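Local structure of endosialidase (4HIZ) at residues A[406-420]-A[432-444]. The protein hydrolyses sialic acid polymers, cleaving internal alpha-2,8 and alpha-2,9 linkages of polysialic acid as the endosialidase of bacteriophage phi92. Sequence-based numbering, arbitrary orientation. Where two conformers were deposited one is given.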
ATOM      1  N   ASP A 406      30.295 -29.374   7.132  1.00 16.78           N
ATOM      2  CA  ASP A 406      30.666 -30.478   6.266  1.00 18.20           C
ATOM      3  C   ASP A 406      29.677 -30.712   5.123  1.00 15.68           C
ATOM      4  O   ASP A 406      29.920 -31.567   4.269  1.00 16.34           O
ATOM      5  CB  ASP A 406      30.760 -31.770   7.078  1.00 24.71           C
ATOM      6  CG  ASP A 406      31.982 -31.820   8.004  1.00 32.24           C
ATOM      7  OD1 ASP A 406      32.946 -31.036   7.826  1.00 32.63           O
ATOM      8  OD2 ASP A 406      31.983 -32.688   8.906  1.00 37.56           O
ATOM      9  N   TYR A 407      28.569 -29.976   5.115  1.00 14.57           N
ATOM     10  CA  TYR A 407      27.457 -30.308   4.229  1.00 14.46           C
ATOM     11  C   TYR A 407      27.135 -29.262   3.192  1.00 13.77           C
ATOM     12  O   TYR A 407      27.223 -28.063   3.445  1.00 14.78           O
ATOM     13  CB  TYR A 407      26.176 -30.495   5.071  1.00 16.35           C
ATOM     14  CG  TYR A 407      26.284 -31.653   6.010  1.00 20.92           C
ATOM     15  CD1 TYR A 407      25.922 -32.940   5.608  1.00 21.73           C
ATOM     16  CD2 TYR A 407      26.733 -31.467   7.319  1.00 26.30           C
ATOM     17  CE1 TYR A 407      26.006 -34.017   6.490  1.00 26.32           C
ATOM     18  CE2 TYR A 407      26.824 -32.529   8.203  1.00 30.38           C
ATOM     19  CZ  TYR A 407      26.477 -33.799   7.782  1.00 31.90           C
ATOM     20  OH  TYR A 407      26.583 -34.837   8.681  1.00 36.28           O
ATOM     21  N   LEU A 408      26.694 -29.725   2.033  1.00 12.62           N
ATOM     22  CA  LEU A 408      26.011 -28.853   1.091  1.00 12.68           C
ATOM     23  C   LEU A 408      24.527 -28.999   1.346  1.00 12.93           C
ATOM     24  O   LEU A 408      24.004 -30.129   1.385  1.00 14.28           O
ATOM     25  CB  LEU A 408      26.280 -29.300  -0.361  1.00 12.55           C
ATOM     26  CG  LEU A 408      27.756 -29.241  -0.809  1.00 13.23           C
ATOM     27  CD1 LEU A 408      27.830 -29.487  -2.308  1.00 13.38           C
ATOM     28  CD2 LEU A 408      28.371 -27.893  -0.479  1.00 13.48           C
ATOM     29  N   TYR A 409      23.846 -27.869   1.505  1.00 11.84           N
ATOM     30  CA  TYR A 409      22.369 -27.834   1.559  1.00 11.55           C
ATOM     31  C   TYR A 409      21.910 -27.449   0.160  1.00 11.64           C
ATOM     32  O   TYR A 409      22.176 -26.321  -0.298  1.00 11.67           O
ATOM     33  CB  TYR A 409      21.885 -26.787   2.558  1.00 13.65           C
ATOM     34  CG  TYR A 409      22.016 -27.160   4.001  1.00 17.83           C
ATOM     35  CD1 TYR A 409      23.237 -27.101   4.649  1.00 22.40           C
ATOM     36  CD2 TYR A 409      20.899 -27.509   4.744  1.00 20.34           C
ATOM     37  CE1 TYR A 409      23.331 -27.411   5.990  1.00 25.88           C
ATOM     38  CE2 TYR A 409      20.997 -27.815   6.067  1.00 23.44           C
ATOM     39  CZ  TYR A 409      22.212 -27.759   6.690  1.00 25.74           C
ATOM     40  OH  TYR A 409      22.317 -28.064   8.031  1.00 27.83           O
ATOM     41  N   ILE A 410      21.257 -28.399  -0.528  1.00 11.37           N
ATOM     42  CA  ILE A 410      20.917 -28.271  -1.945  1.00 11.10           C
ATOM     43  C   ILE A 410      19.396 -28.274  -2.114  1.00 10.95           C
ATOM     44  O   ILE A 410      18.745 -29.147  -1.555  1.00 11.83           O
ATOM     45  CB  ILE A 410      21.520 -29.444  -2.761  1.00 11.11           C
ATOM     46  CG1 ILE A 410      23.042 -29.468  -2.553  1.00 12.53           C
ATOM     47  CG2 ILE A 410      21.174 -29.280  -4.244  1.00  9.96           C
ATOM     48  CD1 ILE A 410      23.727 -30.694  -3.180  1.00 13.56           C
ATOM     49  N   PHE A 411      18.875 -27.326  -2.894  1.00  9.53           N
ATOM     50  CA  PHE A 411      17.427 -27.109  -3.022  1.00  9.74           C
ATOM     51  C   PHE A 411      17.015 -27.218  -4.480  1.00 10.77           C
ATOM     52  O   PHE A 411      17.753 -26.824  -5.383  1.00 11.50           O
ATOM     53  CB  PHE A 411      17.054 -25.698  -2.530  1.00 10.06           C
ATOM     54  CG  PHE A 411      17.267 -25.486  -1.055  1.00 10.82           C
ATOM     55  CD1 PHE A 411      18.557 -25.243  -0.547  1.00 11.11           C
ATOM     56  CD2 PHE A 411      16.217 -25.585  -0.179  1.00 11.36           C
ATOM     57  CE1 PHE A 411      18.758 -25.051   0.807  1.00 12.16           C
ATOM     58  CE2 PHE A 411      16.406 -25.371   1.210  1.00 11.85           C
ATOM     59  CZ  PHE A 411      17.664 -25.102   1.707  1.00 12.65           C
ATOM     60  N   GLY A 412      15.788 -27.664  -4.710  1.00 11.29           N
ATOM     61  CA  GLY A 412      15.209 -27.630  -6.039  1.00 11.05           C
ATOM     62  C   GLY A 412      13.696 -27.664  -5.891  1.00 11.52           C
ATOM     63  O   GLY A 412      13.177 -27.966  -4.808  1.00 11.99           O
ATOM     64  N   THR A 413      13.018 -27.305  -6.962  1.00 11.70           N
ATOM     65  CA  THR A 413      11.539 -27.264  -6.944  1.00 10.42           C
ATOM     66  C   THR A 413      11.038 -27.811  -8.255  1.00 11.30           C
ATOM     67  O   THR A 413      11.518 -27.397  -9.307  1.00 11.35           O
ATOM     68  CB  THR A 413      11.069 -25.806  -6.805  1.00 12.06           C
ATOM     69  OG1 THR A 413      11.622 -25.230  -5.609  1.00 12.08           O
ATOM     70  CG2 THR A 413       9.535 -25.698  -6.754  1.00 12.10           C
ATOM     71  N   GLU A 414      10.022 -28.680  -8.225  1.00 11.24           N
ATOM     72  CA  GLU A 414       9.452 -29.105  -9.511  1.00 11.38           C
ATOM     73  C   GLU A 414       8.557 -27.963 -10.076  1.00 11.93           C
ATOM     74  O   GLU A 414       8.087 -27.095  -9.335  1.00 11.43           O
ATOM     75  CB  GLU A 414       8.692 -30.432  -9.375  1.00 10.85           C
ATOM     76  CG  GLU A 414       7.499 -30.299  -8.395  1.00 10.61           C
ATOM     77  CD  GLU A 414       6.823 -31.636  -8.071  1.00 11.90           C
ATOM     78  OE1 GLU A 414       7.191 -32.680  -8.672  1.00 12.37           O
ATOM     79  OE2 GLU A 414       5.894 -31.641  -7.210  1.00 11.74           O
ATOM     80  N   ARG A 415       8.373 -27.936 -11.394  1.00 11.17           N
ATOM     81  CA  ARG A 415       7.635 -26.853 -12.052  1.00 11.35           C
ATOM     82  C   ARG A 415       6.125 -26.993 -11.813  1.00 11.00           C
ATOM     83  O   ARG A 415       5.394 -25.993 -11.803  1.00 11.25           O
ATOM     84  CB  ARG A 415       7.892 -26.914 -13.572  1.00 13.34           C
ATOM     85  CG  ARG A 415       9.357 -26.694 -13.923  1.00 15.14           C
ATOM     86  CD  ARG A 415       9.651 -25.203 -13.941  1.00 18.20           C
ATOM     87  NE  ARG A 415      11.052 -25.066 -14.257  1.00 18.88           N
ATOM     88  CZ  ARG A 415      11.620 -23.993 -14.752  1.00 17.56           C
ATOM     89  NH1 ARG A 415      10.909 -22.872 -14.962  1.00 17.33           N
ATOM     90  NH2 ARG A 415      12.917 -24.061 -15.010  1.00 15.94           N
ATOM     91  N   SER A 416       5.694 -28.241 -11.676  1.00 10.89           N
ATOM     92  CA  SER A 416       4.277 -28.552 -11.426  1.00 11.20           C
ATOM     93  C   SER A 416       4.228 -29.873 -10.680  1.00 11.09           C
ATOM     94  O   SER A 416       5.198 -30.649 -10.737  1.00 12.20           O
ATOM     95  CB  SER A 416       3.498 -28.612 -12.762  1.00 11.61           C
ATOM     96  OG  SER A 416       2.128 -28.954 -12.511  1.00 13.25           O
ATOM     97  N   PHE A 417       3.131 -30.147  -9.964  1.00 10.58           N
ATOM     98  CA  PHE A 417       3.106 -31.329  -9.139  1.00 10.76           C
ATOM     99  C   PHE A 417       3.402 -32.613  -9.930  1.00 11.85           C
ATOM    100  O   PHE A 417       2.867 -32.827 -11.030  1.00 13.35           O
ATOM    101  CB  PHE A 417       1.746 -31.524  -8.437  1.00 10.86           C
ATOM    102  CG  PHE A 417       1.732 -32.746  -7.591  1.00 12.59           C
ATOM    103  CD1 PHE A 417       2.462 -32.783  -6.407  1.00 13.33           C
ATOM    104  CD2 PHE A 417       1.082 -33.906  -8.019  1.00 14.64           C
ATOM    105  CE1 PHE A 417       2.509 -33.942  -5.630  1.00 14.76           C
ATOM    106  CE2 PHE A 417       1.143 -35.072  -7.248  1.00 16.39           C
ATOM    107  CZ  PHE A 417       1.853 -35.081  -6.048  1.00 16.18           C
ATOM    108  N   GLY A 418       4.253 -33.457  -9.352  1.00 12.60           N
ATOM    109  CA  GLY A 418       4.464 -34.802  -9.851  1.00 13.88           C
ATOM    110  C   GLY A 418       5.502 -34.897 -10.972  1.00 14.77           C
ATOM    111  O   GLY A 418       5.677 -35.981 -11.537  1.00 16.25           O
ATOM    112  N   GLU A 419       6.170 -33.799 -11.312  1.00 13.05           N
ATOM    113  CA  GLU A 419       7.205 -33.858 -12.359  1.00 12.94           C
ATOM    114  C   GLU A 419       8.573 -34.234 -11.811  1.00 12.83           C
ATOM    115  O   GLU A 419       9.497 -34.529 -12.585  1.00 13.84           O
ATOM    116  CB  GLU A 419       7.315 -32.527 -13.117  1.00 13.50           C
ATOM    117  CG  GLU A 419       6.055 -32.148 -13.837  1.00 14.68           C
ATOM    118  CD  GLU A 419       6.188 -30.854 -14.627  1.00 15.57           C
ATOM    119  OE1 GLU A 419       7.292 -30.261 -14.676  1.00 15.66           O
ATOM    120  OE2 GLU A 419       5.182 -30.434 -15.231  1.00 16.39           O
ATOM    121  N   TRP A 420       8.727 -34.229 -10.488  1.00 11.61           N
ATOM    122  CA  TRP A 420      10.087 -34.392  -9.925  1.00 11.90           C
ATOM    123  C   TRP A 420      10.717 -35.751 -10.272  1.00 12.75           C
ATOM    124  O   TRP A 420      11.901 -35.851 -10.687  1.00 13.35           O
ATOM    125  CB  TRP A 420      10.057 -34.258  -8.398  1.00 12.48           C
ATOM    126  CG  TRP A 420      11.429 -34.309  -7.768  1.00 12.32           C
ATOM    127  CD1 TRP A 420      12.029 -35.412  -7.248  1.00 13.60           C
ATOM    128  CD2 TRP A 420      12.324 -33.202  -7.519  1.00 13.08           C
ATOM    129  NE1 TRP A 420      13.270 -35.080  -6.734  1.00 13.44           N
ATOM    130  CE2 TRP A 420      13.459 -33.724  -6.867  1.00 13.76           C
ATOM    131  CE3 TRP A 420      12.285 -31.838  -7.816  1.00 12.19           C
ATOM    132  CZ2 TRP A 420      14.561 -32.921  -6.509  1.00 12.76           C
ATOM    133  CZ3 TRP A 420      13.359 -31.033  -7.439  1.00 11.85           C
ATOM    134  CH2 TRP A 420      14.485 -31.583  -6.802  1.00 11.63           C
ATOM    135  N   THR A 432      -1.819 -26.844  -9.903  1.00 11.13           N
ATOM    136  CA  THR A 432      -1.269 -27.952  -9.099  1.00 10.65           C
ATOM    137  C   THR A 432      -0.416 -27.375  -7.968  1.00 10.85           C
ATOM    138  O   THR A 432      -0.221 -26.151  -7.906  1.00 12.41           O
ATOM    139  CB  THR A 432      -0.323 -28.894  -9.915  1.00 11.38           C
ATOM    140  OG1 THR A 432       0.900 -28.199 -10.198  1.00 12.71           O
ATOM    141  CG2 THR A 432      -0.995 -29.348 -11.236  1.00 12.95           C
ATOM    142  N   TYR A 433       0.047 -28.251  -7.068  1.00 10.28           N
ATOM    143  CA  TYR A 433       0.895 -27.838  -5.941  1.00  9.99           C
ATOM    144  C   TYR A 433       2.279 -28.491  -6.069  1.00 10.54           C
ATOM    145  O   TYR A 433       2.544 -29.551  -5.474  1.00 11.08           O
ATOM    146  CB  TYR A 433       0.258 -28.304  -4.639  1.00 10.19           C
ATOM    147  CG  TYR A 433      -1.018 -27.594  -4.260  1.00 10.67           C
ATOM    148  CD1 TYR A 433      -0.971 -26.329  -3.638  1.00 10.47           C
ATOM    149  CD2 TYR A 433      -2.255 -28.191  -4.467  1.00 12.01           C
ATOM    150  CE1 TYR A 433      -2.138 -25.675  -3.215  1.00 10.59           C
ATOM    151  CE2 TYR A 433      -3.434 -27.541  -4.045  1.00 11.62           C
ATOM    152  CZ  TYR A 433      -3.355 -26.284  -3.439  1.00 11.54           C
ATOM    153  OH  TYR A 433      -4.506 -25.631  -3.019  1.00 12.59           O
ATOM    154  N   PRO A 434       3.155 -27.868  -6.865  1.00 10.73           N
ATOM    155  CA  PRO A 434       4.526 -28.404  -6.967  1.00 10.65           C
ATOM    156  C   PRO A 434       5.272 -28.417  -5.640  1.00 11.16           C
ATOM    157  O   PRO A 434       5.188 -27.466  -4.824  1.00 11.96           O
ATOM    158  CB  PRO A 434       5.208 -27.463  -7.969  1.00 12.25           C
ATOM    159  CG  PRO A 434       4.344 -26.143  -7.907  1.00 11.79           C
ATOM    160  CD  PRO A 434       2.945 -26.664  -7.680  1.00 11.05           C
ATOM    161  N   ARG A 435       6.025 -29.495  -5.442  1.00 10.95           N
ATOM    162  CA  ARG A 435       6.868 -29.697  -4.253  1.00 10.24           C
ATOM    163  C   ARG A 435       8.245 -29.058  -4.375  1.00 11.27           C
ATOM    164  O   ARG A 435       8.871 -29.117  -5.446  1.00 12.31           O
ATOM    165  CB  ARG A 435       7.090 -31.205  -4.048  1.00  9.57           C
ATOM    166  CG  ARG A 435       5.777 -31.962  -3.668  1.00 10.22           C
ATOM    167  CD  ARG A 435       5.934 -33.476  -3.914  1.00 11.43           C
ATOM    168  NE  ARG A 435       6.140 -33.741  -5.345  1.00 10.99           N
ATOM    169  CZ  ARG A 435       6.468 -34.924  -5.856  1.00 11.57           C
ATOM    170  NH1 ARG A 435       6.633 -35.996  -5.082  1.00 11.05           N
ATOM    171  NH2 ARG A 435       6.658 -35.018  -7.159  1.00 12.09           N
ATOM    172  N   THR A 436       8.696 -28.460  -3.273  1.00  9.98           N
ATOM    173  CA  THR A 436      10.085 -28.023  -3.139  1.00 10.25           C
ATOM    174  C   THR A 436      10.842 -29.006  -2.268  1.00 10.73           C
ATOM    175  O   THR A 436      10.330 -29.453  -1.235  1.00 10.50           O
ATOM    176  CB  THR A 436      10.113 -26.611  -2.532  1.00 10.76           C
ATOM    177  OG1 THR A 436       9.774 -25.688  -3.570  1.00 11.91           O
ATOM    178  CG2 THR A 436      11.535 -26.227  -1.948  1.00 10.13           C
ATOM    179  N   PHE A 437      12.095 -29.299  -2.645  1.00 10.51           N
ATOM    180  CA  PHE A 437      12.890 -30.289  -1.938  1.00 10.90           C
ATOM    181  C   PHE A 437      14.252 -29.753  -1.530  1.00 11.04           C
ATOM    182  O   PHE A 437      14.788 -28.850  -2.136  1.00 11.42           O
ATOM    183  CB  PHE A 437      13.184 -31.477  -2.860  1.00 11.81           C
ATOM    184  CG  PHE A 437      11.958 -32.248  -3.281  1.00 12.51           C
ATOM    185  CD1 PHE A 437      11.486 -33.292  -2.488  1.00 12.35           C
ATOM    186  CD2 PHE A 437      11.307 -31.945  -4.496  1.00 11.80           C
ATOM    187  CE1 PHE A 437      10.361 -34.038  -2.872  1.00 13.30           C
ATOM    188  CE2 PHE A 437      10.148 -32.677  -4.885  1.00 12.45           C
ATOM    189  CZ  PHE A 437       9.703 -33.733  -4.086  1.00 13.15           C
ATOM    190  N   MET A 438      14.800 -30.347  -0.490  1.00 10.93           N
ATOM    191  CA  MET A 438      16.135 -30.015  -0.012  1.00 12.29           C
ATOM    192  C   MET A 438      16.824 -31.335   0.285  1.00 12.29           C
ATOM    193  O   MET A 438      16.221 -32.258   0.825  1.00 12.20           O
ATOM    194  CB  MET A 438      16.036 -29.176   1.269  1.00 13.70           C
ATOM    195  CG  MET A 438      17.422 -28.757   1.824  1.00 15.54           C
ATOM    196  SD  MET A 438      17.234 -27.949   3.441  1.00 19.38           S
ATOM    197  CE  MET A 438      16.936 -29.339   4.556  1.00 23.55           C
ATOM    198  N   CYS A 439      18.118 -31.417  -0.009  1.00 11.58           N
ATOM    199  CA  CYS A 439      18.922 -32.519   0.523  1.00 12.27           C
ATOM    200  C   CYS A 439      20.171 -31.944   1.181  1.00 13.06           C
ATOM    201  O   CYS A 439      20.520 -30.759   0.988  1.00 12.71           O
ATOM    202  CB  CYS A 439      19.278 -33.577  -0.549  1.00 12.44           C
ATOM    203  SG  CYS A 439      20.403 -33.024  -1.847  1.00 13.58           S
ATOM    204  N   LYS A 440      20.809 -32.778   1.998  1.00 13.64           N
ATOM    205  CA  LYS A 440      21.964 -32.356   2.771  1.00 15.36           C
ATOM    206  C   LYS A 440      23.066 -33.390   2.511  1.00 16.32           C
ATOM    207  O   LYS A 440      22.971 -34.532   2.987  1.00 18.30           O
ATOM    208  CB  LYS A 440      21.552 -32.301   4.251  1.00 19.77           C
ATOM    209  CG  LYS A 440      22.609 -31.774   5.185  1.00 27.21           C
ATOM    210  CD  LYS A 440      22.005 -31.617   6.607  1.00 33.66           C
ATOM    211  CE  LYS A 440      23.084 -31.247   7.618  1.00 37.02           C
ATOM    212  NZ  LYS A 440      22.548 -30.909   8.972  1.00 38.25           N
ATOM    213  N   ILE A 441      24.090 -32.995   1.755  1.00 15.14           N
ATOM    214  CA  ILE A 441      25.130 -33.937   1.313  1.00 16.05           C
ATOM    215  C   ILE A 441      26.436 -33.645   2.042  1.00 15.29           C
ATOM    216  O   ILE A 441      26.910 -32.520   2.002  1.00 15.87           O
ATOM    217  CB  ILE A 441      25.391 -33.826  -0.218  1.00 18.31           C
ATOM    218  CG1 ILE A 441      24.102 -34.009  -1.029  1.00 20.31           C
ATOM    219  CG2 ILE A 441      26.482 -34.844  -0.673  1.00 18.44           C
ATOM    220  CD1 ILE A 441      23.388 -35.217  -0.685  1.00 23.08           C
ATOM    221  N   ASN A 442      26.994 -34.649   2.719  1.00 15.30           N
ATOM    222  CA  ASN A 442      28.295 -34.509   3.359  1.00 16.53           C
ATOM    223  C   ASN A 442      29.372 -34.535   2.277  1.00 17.30           C
ATOM    224  O   ASN A 442      29.587 -35.574   1.619  1.00 19.15           O
ATOM    225  CB  ASN A 442      28.530 -35.657   4.344  1.00 17.75           C
ATOM    226  CG  ASN A 442      29.760 -35.430   5.209  1.00 20.38           C
ATOM    227  OD1 ASN A 442      30.773 -34.883   4.742  1.00 20.59           O
ATOM    228  ND2 ASN A 442      29.669 -35.815   6.490  1.00 22.57           N
ATOM    229  N   VAL A 443      30.039 -33.398   2.069  1.00 15.93           N
ATOM    230  CA  VAL A 443      31.120 -33.354   1.076  1.00 16.42           C
ATOM    231  C   VAL A 443      32.491 -33.339   1.744  1.00 17.97           C
ATOM    232  O   VAL A 443      33.498 -33.348   1.036  1.00 18.79           O
ATOM    233  CB  VAL A 443      30.959 -32.182   0.081  1.00 17.70           C
ATOM    234  CG1 VAL A 443      29.646 -32.349  -0.754  1.00 18.33           C
ATOM    235  CG2 VAL A 443      30.961 -30.846   0.827  1.00 19.26           C
ATOM    236  N   SER A 444      32.560 -33.316   3.080  1.00 18.33           N
ATOM    237  CA  SER A 444      33.859 -33.464   3.750  0.56 19.62           C
ATOM    238  C   SER A 444      34.361 -34.888   3.537  1.00 19.56           C
ATOM    239  O   SER A 444      35.580 -35.135   3.400  1.00 19.01           O
ATOM    240  CB  SER A 444      33.767 -33.160   5.247  0.56 22.27           C
ATOM    241  OG  SER A 444      33.208 -34.251   5.954  0.56 24.40           O
TER
HETATM  242  O   HOH W   1      27.080 -37.296   7.292  1.00 47.47           O
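Two neighbouring antiparallel strands of a beta-propeller sheet, 407-413 and 435-442, pair from Tyr-407 with Asn-442 to Thr-413 with Thr-436, and Glu-414 and Arg-435 lock them together just past the end of 407-413, where 435-442 begins. The Arg-435 guanidinium meets the carboxylate side-on: NE gives a nearly straight bond to Glu-414 OE2 (2.8 Å) from above the carboxylate plane, while NH2 reaches OE1. The backbone N of Arg-435 also binds OE2, and Trp-420 N binds OE1, so each carboxylate oxygen accepts at least two bonds and the group's rotation is fixed. The Phe-437 ring has the guanidinium at its edge and the Trp-420 indole over one face, CD2 of Trp-420 3.4 Å from Phe-437 CD2, the five-membered ring and the phenyl ring inclined by 38°. On the opposite face of the sheet, Met-438 CG sits 3.8 Å from the centre of the Phe-411 ring, over its face, and SD makes Met-aromatic contacts with both rings, oblique to Phe-411 and in plane at the edge of Tyr-409. Lys-440, with CG anti to the backbone N (chi1 -175°) and the chain extended beyond it, passes between two tyrosines: CE lies over the Tyr-407 ring, and NZ makes a cation-pi contact with that ring while donating to Tyr-409 OH (3.0 Å). Strand 401-404 flanks 407-413, strand 456-460 flanks 435-442, and strand 483-490 of the adjacent sheet packs on Phe-411, Thr-413 and Thr-436.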